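Local coordinates for glutathione S-transferase family protein (Populus trichocarpa, PDB 5F06), which probably catalyses the conjugation of glutathione to halide-bearing electrophiles, as a Phi-class glutathione transferase whose dimer binds glutathione, at residues L61-S66 and T70-E75; C19-E22 and D26-L29; Y175-K178 and V184-E187. All coordinates share one frame; numbering follows the deposited sequence.

Interaction 1. Residues L61-S66 and T70-E75; sequences LTLFES and TSYIAE. With GSH (glutathione), chain C.
Leu63 of the edge strand 61-64 and Tyr72 of helix 66-76 meet in the thioredoxin-like glutathione-binding domain, where the strand turns through Glu65 and Ser66 straight into the helix. CD1 of Leu63 lies 3.7 Å from CD2 of Tyr72, the two side chains crossing at about a right angle. Farther back along the strand, Leu61 and Tyr72 extend toward each other from opposite directions, CD2 of Leu61 3.6 Å from CZ of Tyr72. The ring extends toward both leucines because CG of Tyr72 stands anti to its backbone N (chi1 175°), and its hydroxyl, beside CD2 of Leu61, hydrogen-bonds to Glu58 and Lys76. Each contacting residue is buried. At the turn the backbone closes on itself: N of Thr70 donates to O of Ser66 over 3.0 Å, with an N-H...O angle of 159°, in the first turn of the helix. OG1 of Thr70 is held separately, by His168 and by O of Arg67.

The turn itself grips the gamma-glutamyl end of glutathione. Its carboxylate is held at both oxygens by Ser66, whose N reaches O12 at 2.9 Å and whose OG donates to O11 at 2.7 Å; the helix N terminus would probably add favourable polarisation. The amino N1 donates to OE1 of Glu65 at 2.8 Å, while OE2 of that carboxylate forms a salt bridge with Arg106 of the second subunit, so the dimer partner probably helps position a ligand-binding side chain. Val98 and Ala94 of that subunit also pack on Leu63 and Tyr72. A strand running into a helix whose N-cap residue and first turn clasp the gamma-glutamyl group is typical of the G-site of the glutathione transferase fold.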
loop_
_atom_site.group_PDB
_atom_site.type_symbol
_atom_site.label_atom_id
_atom_site.label_comp_id
_atom_site.label_asym_id
_atom_site.label_seq_id
_atom_site.Cartn_x
_atom_site.Cartn_y
_atom_site.Cartn_z
ATOM N N LEU A 61 -8.252 15.570 14.679
ATOM C CA LEU A 61 -7.951 14.586 13.643
ATOM C C LEU A 61 -7.460 13.281 14.254
ATOM O O LEU A 61 -6.643 13.290 15.177
ATOM C CB LEU A 61 -6.898 15.128 12.677
ATOM C CG LEU A 61 -6.536 14.223 11.495
ATOM C CD1 LEU A 61 -7.737 14.021 10.580
ATOM C CD2 LEU A 61 -5.361 14.802 10.715
ATOM N N THR A 62 -7.961 12.166 13.727
ATOM C CA THR A 62 -7.518 10.838 14.131
ATOM C C THR A 62 -7.173 9.996 12.903
ATOM O O THR A 62 -7.979 9.879 11.976
ATOM C CB THR A 62 -8.588 10.108 14.963
ATOM O OG1 THR A 62 -9.014 10.950 16.041
ATOM C CG2 THR A 62 -8.029 8.786 15.532
ATOM N N LEU A 63 -5.973 9.417 12.912
ATOM C CA LEU A 63 -5.484 8.598 11.802
ATOM C C LEU A 63 -5.030 7.215 12.253
ATOM O O LEU A 63 -4.656 7.008 13.411
ATOM C CB LEU A 63 -4.312 9.287 11.097
ATOM C CG LEU A 63 -4.501 10.722 10.614
ATOM C CD1 LEU A 63 -3.202 11.218 9.997
ATOM C CD2 LEU A 63 -5.639 10.824 9.622
ATOM N N PHE A 64 -5.050 6.269 11.321
ATOM C CA PHE A 64 -4.407 4.989 11.534
ATOM C C PHE A 64 -3.802 4.534 10.200
ATOM O O PHE A 64 -3.911 5.250 9.202
ATOM C CB PHE A 64 -5.389 3.958 12.128
ATOM C CG PHE A 64 -6.574 3.638 11.253
ATOM C CD1 PHE A 64 -7.740 4.377 11.337
ATOM C CD2 PHE A 64 -6.530 2.570 10.372
ATOM C CE1 PHE A 64 -8.835 4.068 10.540
ATOM C CE2 PHE A 64 -7.618 2.256 9.582
ATOM C CZ PHE A 64 -8.769 3.008 9.664
ATOM N N GLU A 65 -3.160 3.363 10.211
ATOM C CA GLU A 65 -2.245 2.891 9.156
ATOM C C GLU A 65 -0.941 3.680 9.212
ATOM O O GLU A 65 -0.907 4.897 8.993
ATOM C CB GLU A 65 -2.860 2.973 7.751
ATOM C CG GLU A 65 -3.940 1.947 7.509
ATOM C CD GLU A 65 -3.396 0.526 7.542
ATOM O OE1 GLU A 65 -2.275 0.303 7.031
ATOM O OE2 GLU A 65 -4.086 -0.362 8.089
ATOM N N SER A 66 0.136 2.962 9.516
ATOM C CA SER A 66 1.423 3.584 9.779
ATOM C C SER A 66 1.874 4.465 8.625
ATOM O O SER A 66 2.412 5.543 8.845
ATOM C CB SER A 66 2.488 2.518 10.060
ATOM O OG SER A 66 2.615 1.621 8.970
ATOM N N THR A 70 2.732 8.480 8.332
ATOM C CA THR A 70 4.008 9.015 7.864
ATOM C C THR A 70 3.805 9.961 6.682
ATOM O O THR A 70 4.430 11.018 6.614
ATOM C CB THR A 70 4.983 7.904 7.447
ATOM O OG1 THR A 70 4.375 7.067 6.453
ATOM C CG2 THR A 70 5.398 7.061 8.656
ATOM N N SER A 71 2.934 9.571 5.756
ATOM C CA SER A 71 2.644 10.379 4.578
ATOM C C SER A 71 2.041 11.724 4.988
ATOM O O SER A 71 2.409 12.776 4.459
ATOM C CB SER A 71 1.695 9.624 3.636
ATOM O OG SER A 71 1.446 10.353 2.446
ATOM N N TYR A 72 1.116 11.681 5.938
ATOM C CA TYR A 72 0.520 12.894 6.484
ATOM C C TYR A 72 1.584 13.814 7.078
ATOM O O TYR A 72 1.665 14.995 6.733
ATOM C CB TYR A 72 -0.514 12.537 7.551
ATOM C CG TYR A 72 -1.093 13.739 8.235
ATOM C CD1 TYR A 72 -1.892 14.634 7.536
ATOM C CD2 TYR A 72 -0.846 13.988 9.577
ATOM C CE1 TYR A 72 -2.428 15.740 8.150
ATOM C CE2 TYR A 72 -1.381 15.100 10.205
ATOM C CZ TYR A 72 -2.171 15.971 9.484
ATOM O OH TYR A 72 -2.716 17.081 10.090
ATOM N N ILE A 73 2.395 13.259 7.970
ATOM C CA ILE A 73 3.457 14.010 8.631
ATOM C C ILE A 73 4.442 14.580 7.609
ATOM O O ILE A 73 4.809 15.756 7.675
ATOM C CB ILE A 73 4.200 13.113 9.644
ATOM C CG1 ILE A 73 3.271 12.773 10.814
ATOM C CG2 ILE A 73 5.461 13.793 10.165
ATOM C CD1 ILE A 73 3.800 11.680 11.726
ATOM N N ALA A 74 4.856 13.749 6.658
ATOM C CA ALA A 74 5.819 14.165 5.645
ATOM C C ALA A 74 5.281 15.304 4.779
ATOM O O ALA A 74 6.019 16.218 4.412
ATOM C CB ALA A 74 6.209 12.979 4.774
ATOM N N GLU A 75 3.991 15.256 4.465
ATOM C CA GLU A 75 3.370 16.280 3.635
ATOM C C GLU A 75 3.122 17.567 4.425
ATOM O O GLU A 75 3.379 18.665 3.931
ATOM C CB GLU A 75 2.056 15.756 3.045
ATOM C CG GLU A 75 1.214 16.801 2.323
ATOM C CD GLU A 75 1.934 17.416 1.139
ATOM O OE1 GLU A 75 1.757 18.628 0.898
ATOM O OE2 GLU A 75 2.675 16.685 0.445
HETATM N N1 GSH C . -1.216 -2.043 8.039
HETATM C CA1 GSH C . -1.076 -1.730 9.424
HETATM C C1 GSH C . -0.137 -0.554 9.589
HETATM O O11 GSH C . 0.851 -0.426 8.821
HETATM O O12 GSH C . -0.339 0.291 10.495
HETATM C CB1 GSH C . -0.546 -2.936 10.177
HETATM C CG1 GSH C . -0.665 -2.674 11.671
HETATM C CD1 GSH C . -0.087 -3.817 12.494
HETATM O OE1 GSH C . 0.265 -4.858 11.960
HETATM N N2 GSH C . 0.044 -3.636 13.909
HETATM C CA2 GSH C . 0.580 -4.659 14.752
HETATM C C2 GSH C . -0.410 -4.955 15.875
HETATM O O2 GSH C . -1.152 -4.081 16.276
HETATM C CB2 GSH C . 1.858 -4.162 15.392
HETATM S SG2 GSH C . 3.188 -4.090 14.212
HETATM N N3 GSH C . -0.462 -6.265 16.471
HETATM C CA3 GSH C . -1.395 -6.537 17.550
HETATM C C3 GSH C . -2.486 -7.504 17.099
HETATM O O31 GSH C . -3.107 -8.192 17.957
HETATM O O32 GSH C . -2.769 -7.619 15.878
#

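Interaction 2. Residues C19-E22 and D26-L29; sequences CLHE and DFEL
Leu20 and Phe27 pack together in the beta-alpha-beta unit formed by strand 2-6, helix 11-22 and strand 28-31, where the chain leaves the helix and approaches the next strand. The close-fitting part is a CH-pi contact. CD1 of Leu20 stands over one face of the Phe27 ring, 3.9 Å from its centroid and only 15° off the ring normal, and CB of the same leucine meets CD1 of Phe27 at 3.9 Å. On the helix side Leu20 is buried, its surroundings completed by Leu2, Leu4 and Ile73; Leu2 also touches Phe27.

The outer part, in contrast to the buried leucine, faces solvent more. Phe27 and His21 are both partly exposed, and their rings form an offset edge-to-face pair, with centroids 5.5 Å apart and planes at 65°. Here Phe27 presents its edge to the imidazole, while Ala203, Lys206 and Val207 of helix 202-210 touch the histidine. Asp26 and Glu28, the chain neighbours of Phe27, point away from the helix. A chi1 of 66° at Phe27 places the ring with one face to CD1 of Leu20 and its edge at His21. With an alanine at Phe27, the methyl of Leu20 would probably lose its aromatic cover and the imidazole of His21 would be likely to turn more freely. The outer approach is made by CE1 of His21, which lies in the plane of the Phe27 ring, 3.7 Å from CE1 of Phe27.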
loop_
_atom_site.group_PDB
_atom_site.type_symbol
_atom_site.label_atom_id
_atom_site.label_comp_id
_atom_site.label_asym_id
_atom_site.label_seq_id
_atom_site.Cartn_x
_atom_site.Cartn_y
_atom_site.Cartn_z
ATOM N N CYS A 19 10.042 8.432 11.218
ATOM C CA CYS A 19 9.578 9.548 10.396
ATOM C C CYS A 19 9.489 10.832 11.223
ATOM O O CYS A 19 9.948 11.891 10.787
ATOM C CB CYS A 19 8.218 9.236 9.765
ATOM S SG CYS A 19 7.545 10.592 8.745
ATOM N N LEU A 20 8.907 10.737 12.415
ATOM C CA LEU A 20 8.821 11.883 13.318
ATOM C C LEU A 20 10.205 12.477 13.609
ATOM O O LEU A 20 10.363 13.698 13.628
ATOM C CB LEU A 20 8.126 11.484 14.624
ATOM C CG LEU A 20 6.617 11.234 14.516
ATOM C CD1 LEU A 20 6.097 10.413 15.691
ATOM C CD2 LEU A 20 5.872 12.556 14.431
ATOM N N HIS A 21 11.205 11.625 13.820
ATOM C CA HIS A 21 12.557 12.101 14.115
ATOM C C HIS A 21 13.237 12.709 12.895
ATOM O O HIS A 21 13.950 13.710 13.017
ATOM C CB HIS A 21 13.423 10.967 14.673
ATOM C CG HIS A 21 13.000 10.503 16.029
ATOM N ND1 HIS A 21 12.757 11.376 17.069
ATOM C CD2 HIS A 21 12.785 9.261 16.522
ATOM C CE1 HIS A 21 12.408 10.690 18.143
ATOM N NE2 HIS A 21 12.417 9.404 17.838
ATOM N N GLU A 22 13.041 12.100 11.727
ATOM C CA GLU A 22 13.565 12.662 10.487
ATOM C C GLU A 22 13.071 14.094 10.313
ATOM O O GLU A 22 13.798 14.956 9.818
ATOM C CB GLU A 22 13.151 11.815 9.280
ATOM C CG GLU A 22 13.837 10.459 9.190
ATOM C CD GLU A 22 15.295 10.547 8.759
ATOM O OE1 GLU A 22 15.775 11.658 8.456
ATOM O OE2 GLU A 22 15.960 9.492 8.720
ATOM N N ASP A 26 8.295 17.415 17.614
ATOM C CA ASP A 26 7.845 17.081 18.959
ATOM C C ASP A 26 6.663 16.143 18.830
ATOM O O ASP A 26 5.902 16.236 17.868
ATOM C CB ASP A 26 7.421 18.330 19.753
ATOM C CG ASP A 26 8.566 19.288 20.030
ATOM O OD1 ASP A 26 9.744 18.909 19.871
ATOM O OD2 ASP A 26 8.276 20.434 20.429
ATOM N N PHE A 27 6.495 15.254 19.802
ATOM C CA PHE A 27 5.357 14.345 19.811
ATOM C C PHE A 27 5.269 13.656 21.162
ATOM O O PHE A 27 6.206 13.707 21.952
ATOM C CB PHE A 27 5.476 13.297 18.699
ATOM C CG PHE A 27 6.624 12.347 18.886
ATOM C CD1 PHE A 27 7.881 12.651 18.388
ATOM C CD2 PHE A 27 6.447 11.150 19.563
ATOM C CE1 PHE A 27 8.941 11.782 18.567
ATOM C CE2 PHE A 27 7.500 10.277 19.744
ATOM C CZ PHE A 27 8.749 10.592 19.247
ATOM N N GLU A 28 4.135 13.016 21.415
ATOM C CA GLU A 28 3.965 12.195 22.601
ATOM C C GLU A 28 3.641 10.768 22.195
ATOM O O GLU A 28 2.676 10.531 21.468
ATOM C CB GLU A 28 2.857 12.736 23.502
ATOM C CG GLU A 28 2.647 11.873 24.738
ATOM C CD GLU A 28 1.556 12.387 25.655
ATOM O OE1 GLU A 28 0.959 13.442 25.354
ATOM O OE2 GLU A 28 1.302 11.727 26.688
ATOM N N LEU A 29 4.459 9.831 22.662
ATOM C CA LEU A 29 4.169 8.414 22.518
ATOM C C LEU A 29 3.320 7.960 23.699
ATOM O O LEU A 29 3.768 7.993 24.845
ATOM C CB LEU A 29 5.461 7.600 22.431
ATOM C CG LEU A 29 5.303 6.080 22.309
ATOM C CD1 LEU A 29 4.478 5.706 21.094
ATOM C CD2 LEU A 29 6.657 5.406 22.241
#

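Interaction 3. Residues Y175-K178 and V184-E187; sequences YLMK and VVNE
Met177 presses its sulfur against Val185, the two side chains crossing at about a right angle, near the C-terminal end of helix 170-176 where it faces the short helix 183-186. Bends at both chi2 (-54°) and chi3 (-72°) bring SD of the methionine up to the branch point of the valine and lay CE alongside one of its methyls. SD is 3.6 Å from CB of Val185, and also lies 3.8 Å from CG2 of that residue. CE sits 3.9 Å from CG1 of Val185 and ends near the amide of Asn186, with OD1 of Asn186 3.5 Å away. The sulfur is thus the bump, and the shallow notch between the two methyls of Val185 is its seat.

Leu176 makes the second bump. It swings CG away from its backbone N (chi1 178°), directing the side chain at the opposing helix, where CD2 meets one methyl from each of two successive valines. CG2 of Val185 is 4.0 Å from CD2 of Leu176, and CG2 of Val184 is 4.1 Å from the same methyl. Both leucine contacts are wider than the sulfur contact, and the whole interface is apolar apart from the amide of Asn186, which is exposed.

This packing lies in the all-helical C-terminal domain. Leu176 rests on Ile111 and Ile114 of the long helix 90-120, and Val184 fits against Val137, Leu140 and Leu144 of helix 130-153, while Trp195 of helix 189-198 touches both Met177 and Val185.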
loop_
_atom_site.group_PDB
_atom_site.type_symbol
_atom_site.label_atom_id
_atom_site.label_comp_id
_atom_site.label_asym_id
_atom_site.label_seq_id
_atom_site.Cartn_x
_atom_site.Cartn_y
_atom_site.Cartn_z
ATOM N N TYR A 175 14.203 -6.278 12.147
ATOM C CA TYR A 175 13.953 -7.536 12.835
ATOM C C TYR A 175 14.398 -8.737 12.003
ATOM O O TYR A 175 14.885 -9.726 12.555
ATOM C CB TYR A 175 12.474 -7.658 13.196
ATOM C CG TYR A 175 12.074 -6.927 14.468
ATOM C CD1 TYR A 175 12.966 -6.775 15.526
ATOM C CD2 TYR A 175 10.798 -6.406 14.618
ATOM C CE1 TYR A 175 12.603 -6.119 16.684
ATOM C CE2 TYR A 175 10.426 -5.746 15.781
ATOM C CZ TYR A 175 11.335 -5.610 16.808
ATOM O OH TYR A 175 10.981 -4.963 17.971
ATOM N N LEU A 176 14.240 -8.655 10.682
ATOM C CA LEU A 176 14.721 -9.710 9.795
ATOM C C LEU A 176 16.214 -9.949 10.015
ATOM O O LEU A 176 16.678 -11.091 10.040
ATOM C CB LEU A 176 14.457 -9.351 8.330
ATOM C CG LEU A 176 14.947 -10.346 7.272
ATOM C CD1 LEU A 176 13.837 -11.289 6.853
ATOM C CD2 LEU A 176 15.517 -9.620 6.065
ATOM N N MET A 177 16.964 -8.868 10.197
ATOM C CA MET A 177 18.415 -8.970 10.306
ATOM C C MET A 177 18.848 -9.632 11.612
ATOM O O MET A 177 20.021 -9.963 11.783
ATOM C CB MET A 177 19.055 -7.588 10.175
ATOM C CG MET A 177 18.878 -6.965 8.791
ATOM S SD MET A 177 19.449 -8.013 7.440
ATOM C CE MET A 177 21.219 -7.904 7.672
ATOM N N LYS A 178 17.903 -9.831 12.524
ATOM C CA LYS A 178 18.175 -10.545 13.769
ATOM C C LYS A 178 18.013 -12.054 13.595
ATOM O O LYS A 178 18.392 -12.827 14.475
ATOM C CB LYS A 178 17.242 -10.059 14.883
ATOM C CG LYS A 178 17.373 -8.584 15.218
ATOM C CD LYS A 178 16.437 -8.211 16.354
ATOM C CE LYS A 178 16.641 -6.775 16.801
ATOM N NZ LYS A 178 17.961 -6.575 17.466
ATOM N N VAL A 184 19.428 -13.047 3.102
ATOM C CA VAL A 184 18.947 -12.528 1.822
ATOM C C VAL A 184 19.446 -11.103 1.602
ATOM O O VAL A 184 19.669 -10.687 0.469
ATOM C CB VAL A 184 17.402 -12.555 1.705
ATOM C CG1 VAL A 184 16.884 -13.967 1.842
ATOM C CG2 VAL A 184 16.743 -11.638 2.729
ATOM N N VAL A 185 19.636 -10.364 2.691
ATOM C CA VAL A 185 20.200 -9.020 2.618
ATOM C C VAL A 185 21.720 -9.085 2.501
ATOM O O VAL A 185 22.315 -8.432 1.645
ATOM C CB VAL A 185 19.797 -8.182 3.860
ATOM C CG1 VAL A 185 20.585 -6.870 3.941
ATOM C CG2 VAL A 185 18.310 -7.905 3.835
ATOM N N ASN A 186 22.349 -9.891 3.352
ATOM C CA ASN A 186 23.802 -9.927 3.417
ATOM C C ASN A 186 24.478 -10.476 2.162
ATOM O O ASN A 186 25.636 -10.159 1.900
ATOM C CB ASN A 186 24.248 -10.743 4.628
ATOM C CG ASN A 186 24.107 -9.976 5.930
ATOM O OD1 ASN A 186 24.175 -8.747 5.950
ATOM N ND2 ASN A 186 23.913 -10.700 7.024
ATOM N N GLU A 187 23.761 -11.286 1.387
ATOM C CA GLU A 187 24.345 -11.927 0.207
ATOM C C GLU A 187 24.191 -11.104 -1.071
ATOM O O GLU A 187 24.662 -11.510 -2.137
ATOM C CB GLU A 187 23.724 -13.310 0.004
ATOM C CG GLU A 187 24.258 -14.351 0.968
ATOM C CD GLU A 187 23.613 -15.704 0.793
ATOM O OE1 GLU A 187 22.805 -15.866 -0.149
ATOM O OE2 GLU A 187 23.917 -16.606 1.602
#

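How the interactions relate
From the N terminus, interaction 2 comes first, closing the short turn between helix 11-22 and strand 28-31. Interaction 1 follows once the sheet has gained strands 55-58 and 61-64, closing the passage from that edge strand into helix 66-76. Interaction 3 closes the connection between helices 170-176 and 183-186. The three loops run in series, without nesting or crossing. Interactions 1 and 2 touch through their helices: CD1 of Ile73 lies 3.5 Å from CD2 of Leu20, so the thioredoxin-like domain is tied together across helices sharing one sheet. Interaction 3 is separate, its centre about 28 Å from that of interaction 1, and joins two helices of the C-terminal helical domain.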